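Local coordinates for CRISPR-associated protein CasA/Cse1 (Thermus thermophilus, PDB 4AN8) that is a subunit of the Cascade ribonucleoprotein complex of CRISPR adaptive immunity and probably takes part in selecting foreign DNA, at residues L8-L13 with F103-E108; V114-E119 with P223-D228; P217-P222 with V244-A249; R250-L255 with M264-G269. All coordinates share one frame; numbering follows the deposited sequence.

Contact 1. Residues L8-L13 with F103-E108; sequences LEKFNL and FLFHPE
Phe105 O is approached by two groups of segment 8-13: the backbone N-H of Lys10 bonds to it nearly straight at 2.9 Å, and Glu9 CA makes a C-H...O contact at 3.4 Å. Phe105 N returns a bond to Lys10 O, and Leu104 N reaches Phe11 O at 3.0 Å from above the carbonyl plane. Leu104 and Phe105 thus both stand opposite Lys10, a classic beta bulge in an antiparallel pairing. The ring of Phe103 is packed on both faces. Over the centre of one face lies Glu9 CG, 3.7 Å from the ring centroid; Glu9 CG is anti to the backbone N (chi1 -162°), and the carboxylate beyond it stacks with its plane only 11° from the ring. Against the opposite face Asn12 ND2 stands 3.3 Å above the centre, its amide turned 86° to the ring. ND2 also bonds to Arg99 O, and OD1 to Ile14 N. The Glu9 carboxylate lies beside the His106 ring, OE2 3.7 Å from NE2. The sandwich implies a mixed chemistry, in which a buried aromatic ring is flanked by an amide held by backbone groups and by the carboxylate of an exposed glutamate.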
# COMPACT_ATOMS: atom_id res chain seq x y z
N LEU A 8 -19.25 29.47 3.04
CA LEU A 8 -20.12 28.56 2.28
C LEU A 8 -19.31 27.81 1.24
O LEU A 8 -19.19 26.60 1.29
CB LEU A 8 -21.27 29.33 1.61
CG LEU A 8 -22.43 29.77 2.52
CD1 LEU A 8 -21.94 30.36 3.84
CD2 LEU A 8 -23.33 30.76 1.80
N GLU A 9 -18.75 28.54 0.29
CA GLU A 9 -17.72 28.02 -0.59
C GLU A 9 -16.41 28.21 0.17
O GLU A 9 -16.01 29.33 0.45
CB GLU A 9 -17.71 28.86 -1.87
CG GLU A 9 -17.02 28.23 -3.04
CD GLU A 9 -16.96 29.17 -4.24
OE1 GLU A 9 -16.26 30.20 -4.14
OE2 GLU A 9 -17.61 28.86 -5.27
N LYS A 10 -15.75 27.12 0.55
CA LYS A 10 -14.57 27.24 1.42
C LYS A 10 -13.50 26.14 1.26
O LYS A 10 -13.81 24.98 0.98
CB LYS A 10 -15.01 27.33 2.88
CG LYS A 10 -13.86 27.54 3.83
CD LYS A 10 -14.31 27.43 5.29
CE LYS A 10 -15.18 28.61 5.71
NZ LYS A 10 -15.63 28.44 7.12
N PHE A 11 -12.24 26.55 1.41
CA PHE A 11 -11.09 25.66 1.49
C PHE A 11 -10.82 24.82 0.23
O PHE A 11 -11.06 23.62 0.17
CB PHE A 11 -11.17 24.77 2.73
CG PHE A 11 -9.83 24.20 3.16
CD1 PHE A 11 -8.98 24.92 4.01
CD2 PHE A 11 -9.41 22.95 2.70
CE1 PHE A 11 -7.73 24.39 4.40
CE2 PHE A 11 -8.16 22.41 3.09
CZ PHE A 11 -7.33 23.14 3.94
N ASN A 12 -10.28 25.49 -0.77
CA ASN A 12 -9.96 24.85 -2.02
C ASN A 12 -8.66 24.01 -1.91
O ASN A 12 -7.61 24.50 -1.47
CB ASN A 12 -9.84 25.90 -3.12
CG ASN A 12 -9.86 25.29 -4.48
OD1 ASN A 12 -8.88 24.66 -4.90
ND2 ASN A 12 -10.98 25.44 -5.20
N LEU A 13 -8.74 22.74 -2.31
CA LEU A 13 -7.61 21.85 -2.15
C LEU A 13 -6.49 22.14 -3.13
O LEU A 13 -5.38 21.59 -3.01
CB LEU A 13 -8.05 20.40 -2.23
CG LEU A 13 -9.09 20.02 -1.17
CD1 LEU A 13 -9.67 18.66 -1.51
CD2 LEU A 13 -8.47 20.03 0.22
N PHE A 103 -13.28 22.55 -3.88
CA PHE A 103 -13.60 23.11 -2.57
C PHE A 103 -14.06 21.99 -1.64
O PHE A 103 -14.90 21.15 -1.99
CB PHE A 103 -14.68 24.20 -2.65
CG PHE A 103 -14.20 25.50 -3.26
CD1 PHE A 103 -13.59 26.46 -2.49
CD2 PHE A 103 -14.40 25.77 -4.62
CE1 PHE A 103 -13.17 27.67 -3.05
CE2 PHE A 103 -13.98 26.98 -5.18
CZ PHE A 103 -13.36 27.93 -4.38
N LEU A 104 -13.50 22.01 -0.43
CA LEU A 104 -13.86 21.04 0.59
C LEU A 104 -15.31 21.26 1.06
O LEU A 104 -16.00 20.31 1.40
CB LEU A 104 -12.90 21.15 1.78
CG LEU A 104 -12.98 20.02 2.81
CD1 LEU A 104 -12.74 18.64 2.12
CD2 LEU A 104 -12.04 20.27 3.99
N PHE A 105 -15.73 22.52 1.12
CA PHE A 105 -17.13 22.89 1.43
C PHE A 105 -17.69 23.72 0.27
O PHE A 105 -17.06 24.66 -0.21
CB PHE A 105 -17.23 23.69 2.74
CG PHE A 105 -16.56 23.02 3.90
CD1 PHE A 105 -17.23 22.09 4.67
CD2 PHE A 105 -15.23 23.33 4.21
CE1 PHE A 105 -16.60 21.46 5.74
CE2 PHE A 105 -14.58 22.71 5.30
CZ PHE A 105 -15.25 21.77 6.05
N HIS A 106 -18.88 23.33 -0.18
CA HIS A 106 -19.45 23.89 -1.39
C HIS A 106 -20.93 23.59 -1.41
O HIS A 106 -21.34 22.47 -1.08
CB HIS A 106 -18.77 23.28 -2.61
CG HIS A 106 -18.98 24.05 -3.87
ND1 HIS A 106 -20.11 23.92 -4.64
CD2 HIS A 106 -18.20 24.97 -4.48
CE1 HIS A 106 -20.02 24.72 -5.69
NE2 HIS A 106 -18.87 25.37 -5.61
N PRO A 107 -21.76 24.56 -1.80
CA PRO A 107 -23.21 24.30 -1.74
C PRO A 107 -23.68 23.28 -2.78
O PRO A 107 -24.72 22.67 -2.55
CB PRO A 107 -23.83 25.67 -2.02
CG PRO A 107 -22.79 26.40 -2.81
CD PRO A 107 -21.45 25.91 -2.31
N GLU A 108 -22.93 23.07 -3.86
CA GLU A 108 -23.35 22.23 -4.97
C GLU A 108 -22.46 21.01 -5.24
O GLU A 108 -22.96 19.94 -5.62
CB GLU A 108 -23.45 23.05 -6.26
CG GLU A 108 -24.59 24.05 -6.29
CD GLU A 108 -25.95 23.37 -6.32
OE1 GLU A 108 -26.14 22.44 -7.14
OE2 GLU A 108 -26.83 23.75 -5.51

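Contact 2. Residues V114-E119 with P223-D228; sequences VADLPE and PLRLGD
A polar contact between a type I beta turn, Val114 to Leu117, and a weakly bonded helical turn at about 226-229 joins Asp116 to Leu226, flanked by apolar packing. The evidence is the bond from Leu226 N to Asp116 OD1, 2.7 Å long, which meets the oxygen on its syn side and 16° out of the carboxylate plane. Asp116 CG sits between its backbone N and carbonyl carbon (chi1 56°), a rotation that places it 3.5 Å from Leu226 N. The other oxygen, OD2, accepts from a water that in turn takes the N-H of Gly227 at 2.9 Å. The N-H of Leu226, and that of Gly227 through water, would be expected to favour the charged carboxylate. Arg225 crosses Asp116 at about a right angle and touches OD2 with its CD (3.3 Å), but NE stays 4.4 Å from OD2, beyond a salt bridge; its guanidinium pairs with Glu108 instead. A second water accepts from Ala115 N and lies 2.8 Å from Leu224 O. On the apolar side the two methyls of Leu226 divide their partners: CD2 packs on Pro118 CD at 3.7 Å, while CD1 faces Leu117 CD2. The turn itself lies alongside strand 250-256, where Val114 shares a backbone hydrogen bond with Val252, while Leu224 leans on Pro248 in the loop leading to that strand.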
# COMPACT_ATOMS: atom_id res chain seq x y z
N VAL A 114 -21.21 14.49 -0.79
CA VAL A 114 -22.58 14.50 -1.30
C VAL A 114 -23.24 15.73 -0.72
O VAL A 114 -23.46 15.81 0.49
CB VAL A 114 -23.37 13.25 -0.85
CG1 VAL A 114 -24.79 13.25 -1.45
CG2 VAL A 114 -22.61 11.96 -1.20
N ALA A 115 -23.55 16.70 -1.58
CA ALA A 115 -23.97 18.02 -1.14
C ALA A 115 -25.25 17.98 -0.33
O ALA A 115 -25.43 18.79 0.56
CB ALA A 115 -24.13 18.96 -2.33
N ASP A 116 -26.14 17.03 -0.63
CA ASP A 116 -27.44 17.01 0.02
C ASP A 116 -27.65 15.88 1.03
O ASP A 116 -28.80 15.53 1.34
CB ASP A 116 -28.59 17.03 -1.00
CG ASP A 116 -28.50 15.90 -2.00
OD1 ASP A 116 -27.72 14.96 -1.78
OD2 ASP A 116 -29.22 15.95 -3.02
N LEU A 117 -26.56 15.30 1.54
CA LEU A 117 -26.69 14.47 2.72
C LEU A 117 -27.24 15.38 3.80
O LEU A 117 -26.79 16.50 3.94
CB LEU A 117 -25.33 13.92 3.15
CG LEU A 117 -24.96 12.53 2.64
CD1 LEU A 117 -23.50 12.18 2.98
CD2 LEU A 117 -25.95 11.50 3.18
N PRO A 118 -28.26 14.93 4.53
CA PRO A 118 -28.79 15.70 5.65
C PRO A 118 -27.76 15.97 6.75
O PRO A 118 -26.89 15.14 6.97
CB PRO A 118 -29.93 14.82 6.19
CG PRO A 118 -29.86 13.53 5.42
CD PRO A 118 -29.13 13.81 4.15
N GLU A 119 -27.88 17.11 7.43
CA GLU A 119 -26.99 17.45 8.53
C GLU A 119 -27.47 16.88 9.85
O GLU A 119 -26.78 17.00 10.86
CB GLU A 119 -26.89 18.97 8.69
CG GLU A 119 -26.52 19.71 7.42
CD GLU A 119 -26.34 21.19 7.65
OE1 GLU A 119 -26.00 21.58 8.79
OE2 GLU A 119 -26.55 21.97 6.70
N PRO A 223 -21.80 16.09 -9.80
CA PRO A 223 -21.76 15.80 -8.36
C PRO A 223 -22.82 14.77 -8.00
O PRO A 223 -23.84 14.66 -8.67
CB PRO A 223 -22.08 17.15 -7.70
CG PRO A 223 -22.50 18.06 -8.81
CD PRO A 223 -21.94 17.53 -10.08
N LEU A 224 -22.56 13.99 -6.98
CA LEU A 224 -23.46 12.91 -6.63
C LEU A 224 -24.50 13.47 -5.70
O LEU A 224 -24.18 14.35 -4.91
CB LEU A 224 -22.69 11.77 -5.95
CG LEU A 224 -21.61 11.10 -6.80
CD1 LEU A 224 -20.75 10.16 -5.95
CD2 LEU A 224 -22.23 10.36 -7.97
N ARG A 225 -25.72 12.96 -5.80
CA ARG A 225 -26.81 13.40 -4.91
C ARG A 225 -27.32 12.24 -4.08
O ARG A 225 -27.17 11.07 -4.47
CB ARG A 225 -27.92 14.01 -5.74
CG ARG A 225 -27.48 15.21 -6.56
CD ARG A 225 -27.24 16.41 -5.64
NE ARG A 225 -26.93 17.62 -6.39
CZ ARG A 225 -25.80 18.33 -6.24
NH1 ARG A 225 -24.88 17.94 -5.37
NH2 ARG A 225 -25.61 19.42 -6.97
N LEU A 226 -27.92 12.53 -2.94
CA LEU A 226 -28.38 11.46 -2.06
C LEU A 226 -29.35 10.52 -2.78
O LEU A 226 -29.27 9.28 -2.63
CB LEU A 226 -29.04 12.05 -0.81
CG LEU A 226 -29.56 10.96 0.14
CD1 LEU A 226 -28.47 9.88 0.42
CD2 LEU A 226 -30.06 11.56 1.42
N GLY A 227 -30.25 11.11 -3.59
CA GLY A 227 -31.23 10.34 -4.32
C GLY A 227 -30.63 9.32 -5.27
O GLY A 227 -31.27 8.32 -5.60
N ASP A 228 -29.39 9.55 -5.69
CA ASP A 228 -28.71 8.58 -6.58
C ASP A 228 -28.02 7.45 -5.82
O ASP A 228 -27.63 6.45 -6.40
CB ASP A 228 -27.73 9.26 -7.52
CG ASP A 228 -28.41 10.22 -8.47
OD1 ASP A 228 -29.27 9.78 -9.27
OD2 ASP A 228 -28.10 11.42 -8.42
O HOH W 1 -22.61 16.54 -4.25
O HOH W 2 -30.66 14.00 -3.66

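Contact 3. Residues P217-P222 with V244-A249; sequences PIWEVP and VYTWPA
The C-terminal end of helix 241-245 provides the docking point here: Thr246, the first residue to leave helical geometry, receives the turn around Ile218. The backbone N-H of Ile218 bonds to Thr246 OG1 at 2.9 Å with an angle of 154° at the hydrogen. OG1 also bonds to Thr242 O one helical turn back, so the buried hydroxyl accepts from the incoming loop while donating to its own helix. Its position between the backbone N and the carbonyl carbon (chi1 63°) suits both roles, and it brings OG1 within 3.3 Å of Pro217 CA as well. Segment 217-222 presents itself as a tight turn, closed by a bond from Glu220 N to Pro217 O, and this fold element wedges between the end of helix 241-245 and helices 50-67 and 88-98. The methyl of Thr246 takes a separate partner. CG2 lies 3.4 Å from Trp219 CZ3 and 3.8 Å from Trp219 CH2, the two side chains crossing at about a right angle. Pro217 CB rests against one face of the same indole, 3.4 Å above its plane and offset toward the rim. Trp219 NE1 bonds to Tyr94 OH, and its ring also meets those of Phe98 and Phe102, which tie it to helix 88-98 and the loop that follows. Two residues beyond Thr246, Pro248 receives Ile218 CD1, closest at CG, 3.7 Å away. Pro248 is the centre of an inverse gamma turn, and it shares a backbone hydrogen bond with Val270 of strand 261-273.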
# COMPACT_ATOMS: atom_id res chain seq x y z
N PRO A 217 -12.00 11.07 -13.46
CA PRO A 217 -11.99 11.16 -12.00
C PRO A 217 -13.33 11.73 -11.52
O PRO A 217 -14.10 12.28 -12.34
CB PRO A 217 -10.85 12.15 -11.71
CG PRO A 217 -10.77 13.01 -12.98
CD PRO A 217 -11.13 12.07 -14.11
N ILE A 218 -13.60 11.60 -10.23
CA ILE A 218 -14.87 11.98 -9.66
C ILE A 218 -15.25 13.43 -9.98
O ILE A 218 -16.44 13.73 -10.13
CB ILE A 218 -14.89 11.77 -8.12
CG1 ILE A 218 -16.34 11.86 -7.57
CG2 ILE A 218 -13.94 12.77 -7.41
CD1 ILE A 218 -17.27 10.75 -8.08
N TRP A 219 -14.27 14.32 -10.12
CA TRP A 219 -14.59 15.73 -10.35
C TRP A 219 -14.92 16.08 -11.81
O TRP A 219 -15.33 17.21 -12.09
CB TRP A 219 -13.47 16.65 -9.82
CG TRP A 219 -12.14 16.33 -10.43
CD1 TRP A 219 -11.68 16.75 -11.64
CD2 TRP A 219 -11.10 15.53 -9.86
NE1 TRP A 219 -10.42 16.23 -11.88
CE2 TRP A 219 -10.04 15.50 -10.79
CE3 TRP A 219 -10.97 14.81 -8.68
CZ2 TRP A 219 -8.86 14.80 -10.56
CZ3 TRP A 219 -9.76 14.11 -8.44
CH2 TRP A 219 -8.74 14.12 -9.38
N GLU A 220 -14.76 15.13 -12.73
CA GLU A 220 -15.06 15.32 -14.14
C GLU A 220 -16.48 14.86 -14.51
O GLU A 220 -16.90 14.98 -15.66
CB GLU A 220 -14.04 14.61 -15.05
CG GLU A 220 -12.70 15.35 -15.24
CD GLU A 220 -11.85 14.71 -16.32
OE1 GLU A 220 -12.44 14.17 -17.28
OE2 GLU A 220 -10.60 14.74 -16.24
N VAL A 221 -17.20 14.30 -13.54
CA VAL A 221 -18.57 13.87 -13.73
C VAL A 221 -19.46 14.68 -12.76
O VAL A 221 -18.95 15.35 -11.87
CB VAL A 221 -18.73 12.33 -13.54
CG1 VAL A 221 -17.83 11.58 -14.50
CG2 VAL A 221 -18.44 11.90 -12.12
N PRO A 222 -20.78 14.65 -12.98
CA PRO A 222 -21.64 15.52 -12.17
C PRO A 222 -21.62 15.12 -10.70
O PRO A 222 -21.43 13.93 -10.39
CB PRO A 222 -23.04 15.29 -12.77
CG PRO A 222 -22.80 14.74 -14.12
CD PRO A 222 -21.53 13.94 -14.03
N VAL A 244 -11.02 4.88 -10.50
CA VAL A 244 -10.66 4.08 -9.34
C VAL A 244 -9.81 4.83 -8.30
O VAL A 244 -10.08 4.71 -7.12
CB VAL A 244 -10.08 2.74 -9.76
CG1 VAL A 244 -9.61 1.94 -8.53
CG2 VAL A 244 -11.16 1.96 -10.51
N TYR A 245 -8.83 5.62 -8.72
CA TYR A 245 -8.04 6.47 -7.81
C TYR A 245 -8.90 7.44 -7.00
O TYR A 245 -8.54 7.85 -5.90
CB TYR A 245 -7.03 7.32 -8.60
CG TYR A 245 -5.77 6.60 -9.06
CD1 TYR A 245 -5.56 5.24 -8.80
CD2 TYR A 245 -4.79 7.30 -9.75
CE1 TYR A 245 -4.40 4.61 -9.21
CE2 TYR A 245 -3.63 6.68 -10.17
CZ TYR A 245 -3.43 5.35 -9.90
OH TYR A 245 -2.27 4.77 -10.34
N THR A 246 -10.03 7.85 -7.57
CA THR A 246 -10.86 8.83 -6.90
C THR A 246 -12.25 8.28 -6.62
O THR A 246 -13.21 9.02 -6.55
CB THR A 246 -10.97 10.11 -7.76
OG1 THR A 246 -11.63 9.80 -8.99
CG2 THR A 246 -9.55 10.71 -8.03
N TRP A 247 -12.34 6.97 -6.44
CA TRP A 247 -13.62 6.32 -6.23
C TRP A 247 -14.43 6.88 -5.04
O TRP A 247 -13.91 7.01 -3.93
CB TRP A 247 -13.38 4.84 -5.99
CG TRP A 247 -14.60 4.02 -6.09
CD1 TRP A 247 -15.42 3.64 -5.07
CD2 TRP A 247 -15.19 3.51 -7.30
NE1 TRP A 247 -16.48 2.90 -5.57
CE2 TRP A 247 -16.35 2.80 -6.93
CE3 TRP A 247 -14.84 3.57 -8.65
CZ2 TRP A 247 -17.16 2.16 -7.87
CZ3 TRP A 247 -15.65 2.94 -9.58
CH2 TRP A 247 -16.80 2.24 -9.19
N PRO A 248 -15.75 7.14 -5.26
CA PRO A 248 -16.59 7.55 -4.13
C PRO A 248 -17.19 6.36 -3.38
O PRO A 248 -18.33 5.96 -3.66
CB PRO A 248 -17.70 8.35 -4.82
CG PRO A 248 -17.88 7.65 -6.14
CD PRO A 248 -16.48 7.15 -6.54
N ALA A 249 -16.46 5.79 -2.42
CA ALA A 249 -16.88 4.55 -1.77
C ALA A 249 -18.00 4.76 -0.75
O ALA A 249 -18.78 3.85 -0.48
CB ALA A 249 -15.71 3.89 -1.10

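Contact 4. Residues R250-L255 with M264-G269; sequences RGVRLL and MGYGPG. With ACT (acetate ion), chain D.
The guanidinium of Arg250 and the ring of Tyr266 stand 73° apart, with an acetate ion, probably from the crystallisation liquor, at an edge of each. Acetate O lies in the guanidinium plane and accepts from both Arg250 NE (2.8 Å) and Arg250 NH2 (2.9 Å). Acetate OXT lies in the plane of the tyrosine ring, 3.3 Å from Tyr266 OH, a weak bond that is not settled, since the hydroxyl also pairs with His164 NE2. Arg250 CD comes within 3.3 Å of Tyr266 OH. The backbones form an antiparallel hairpin, their directions 165° apart, with paired bonds between Gly251 and Gly267 and between Arg253 and Gly265; Gly251 N to Gly267 O is 2.7 Å. Between these pairs Val252 spreads its methyls: CG2, anti to the carbonyl carbon, meets Tyr266 CD1 at 4.0 Å, and CG1 meets Met264 SD at 4.1 Å. Helix 154-167 packs on the face carrying Val252 and Leu254, while strand 171-175 meets Tyr266 and Pro268. Val114 bonds to the backbone of Val252, and Leu123 of strand 123-124 to that of Met264.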
# COMPACT_ATOMS: atom_id res chain seq x y z
N ARG A 250 -18.04 5.95 -0.17
CA ARG A 250 -19.05 6.26 0.81
C ARG A 250 -19.62 7.64 0.50
O ARG A 250 -18.93 8.45 -0.10
CB ARG A 250 -18.44 6.25 2.21
CG ARG A 250 -17.84 4.89 2.62
CD ARG A 250 -18.94 3.85 2.97
NE ARG A 250 -18.34 2.61 3.46
CZ ARG A 250 -17.89 1.65 2.66
NH1 ARG A 250 -18.01 1.76 1.34
NH2 ARG A 250 -17.33 0.56 3.18
N GLY A 251 -20.86 7.88 0.92
CA GLY A 251 -21.41 9.23 0.89
C GLY A 251 -20.93 9.94 2.13
O GLY A 251 -21.11 9.45 3.25
N VAL A 252 -20.31 11.10 1.95
CA VAL A 252 -19.84 11.86 3.10
C VAL A 252 -20.15 13.31 2.85
O VAL A 252 -20.05 13.79 1.72
CB VAL A 252 -18.30 11.73 3.29
CG1 VAL A 252 -17.84 12.66 4.41
CG2 VAL A 252 -17.90 10.29 3.57
N ARG A 253 -20.55 14.01 3.91
CA ARG A 253 -20.59 15.46 3.85
C ARG A 253 -20.07 16.07 5.14
O ARG A 253 -20.80 16.12 6.15
CB ARG A 253 -22.00 15.99 3.59
CG ARG A 253 -21.96 17.26 2.78
CD ARG A 253 -22.65 18.41 3.45
NE ARG A 253 -24.07 18.15 3.70
CZ ARG A 253 -24.88 19.01 4.32
NH1 ARG A 253 -24.42 20.18 4.74
NH2 ARG A 253 -26.15 18.70 4.51
N LEU A 254 -18.83 16.53 5.10
CA LEU A 254 -18.22 17.18 6.27
C LEU A 254 -19.03 18.41 6.63
O LEU A 254 -19.42 19.18 5.76
CB LEU A 254 -16.79 17.59 5.96
CG LEU A 254 -15.93 16.45 5.44
CD1 LEU A 254 -14.58 17.01 5.01
CD2 LEU A 254 -15.78 15.32 6.47
N LEU A 255 -19.28 18.60 7.92
CA LEU A 255 -20.00 19.76 8.40
C LEU A 255 -19.01 20.81 8.97
O LEU A 255 -18.20 20.51 9.85
CB LEU A 255 -21.03 19.33 9.47
CG LEU A 255 -21.99 18.20 9.06
CD1 LEU A 255 -23.08 17.94 10.14
CD2 LEU A 255 -22.63 18.50 7.70
N MET A 264 -20.12 14.75 10.46
CA MET A 264 -20.36 14.55 9.04
C MET A 264 -21.70 13.84 8.80
O MET A 264 -22.12 12.99 9.60
CB MET A 264 -19.22 13.71 8.45
CG MET A 264 -19.11 12.31 9.00
SD MET A 264 -17.66 11.44 8.31
CE MET A 264 -17.74 9.90 9.19
N GLY A 265 -22.36 14.20 7.70
CA GLY A 265 -23.45 13.41 7.18
C GLY A 265 -22.77 12.21 6.56
O GLY A 265 -21.63 12.34 6.10
N TYR A 266 -23.45 11.06 6.55
CA TYR A 266 -22.83 9.81 6.16
C TYR A 266 -23.86 8.84 5.56
O TYR A 266 -24.94 8.66 6.12
CB TYR A 266 -22.14 9.18 7.37
CG TYR A 266 -21.17 8.07 7.01
CD1 TYR A 266 -19.89 8.37 6.52
CD2 TYR A 266 -21.51 6.73 7.15
CE1 TYR A 266 -19.00 7.39 6.18
CE2 TYR A 266 -20.60 5.71 6.80
CZ TYR A 266 -19.35 6.06 6.31
OH TYR A 266 -18.42 5.09 5.94
N GLY A 267 -23.52 8.23 4.43
CA GLY A 267 -24.37 7.23 3.79
C GLY A 267 -23.62 6.42 2.75
O GLY A 267 -22.41 6.50 2.64
N PRO A 268 -24.34 5.62 1.96
CA PRO A 268 -23.72 4.89 0.84
C PRO A 268 -23.29 5.96 -0.19
O PRO A 268 -23.90 7.02 -0.14
CB PRO A 268 -24.87 4.04 0.34
CG PRO A 268 -26.10 4.91 0.62
CD PRO A 268 -25.82 5.62 1.89
N GLY A 269 -22.32 5.80 -1.09
CA GLY A 269 -21.70 4.59 -1.54
C GLY A 269 -22.09 4.43 -3.00
O GLY A 269 -23.23 4.11 -3.28
C ACT D . -18.49 1.13 6.57
O ACT D . -17.49 1.50 5.88
OXT ACT D . -19.25 2.05 6.98
CH3 ACT D . -18.74 -0.32 6.89

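All four contacts lie on one side of the chain's centre, and their centres are 8 to 17 Å apart. Contact 2 touches each of the other three: it joins contact 4, 8 Å away, through a probable backbone bond between Val114 and Val252 and packing about Arg253, shares the Glu108 to Arg225 salt bridge with contact 1, and meets contact 3 where Leu224 touches Pro248 and Ile218. Contact 1 also packs Phe105 and Leu104 against Leu254 of contact 4. Contacts 1 and 3 do not touch, and contacts 3 and 4 merely adjoin in sequence. Along the chain, contact 1 closes first, contacts 2 and 3 interleave, and contact 4 follows, so sequence-distant loops converge around one mixed sheet.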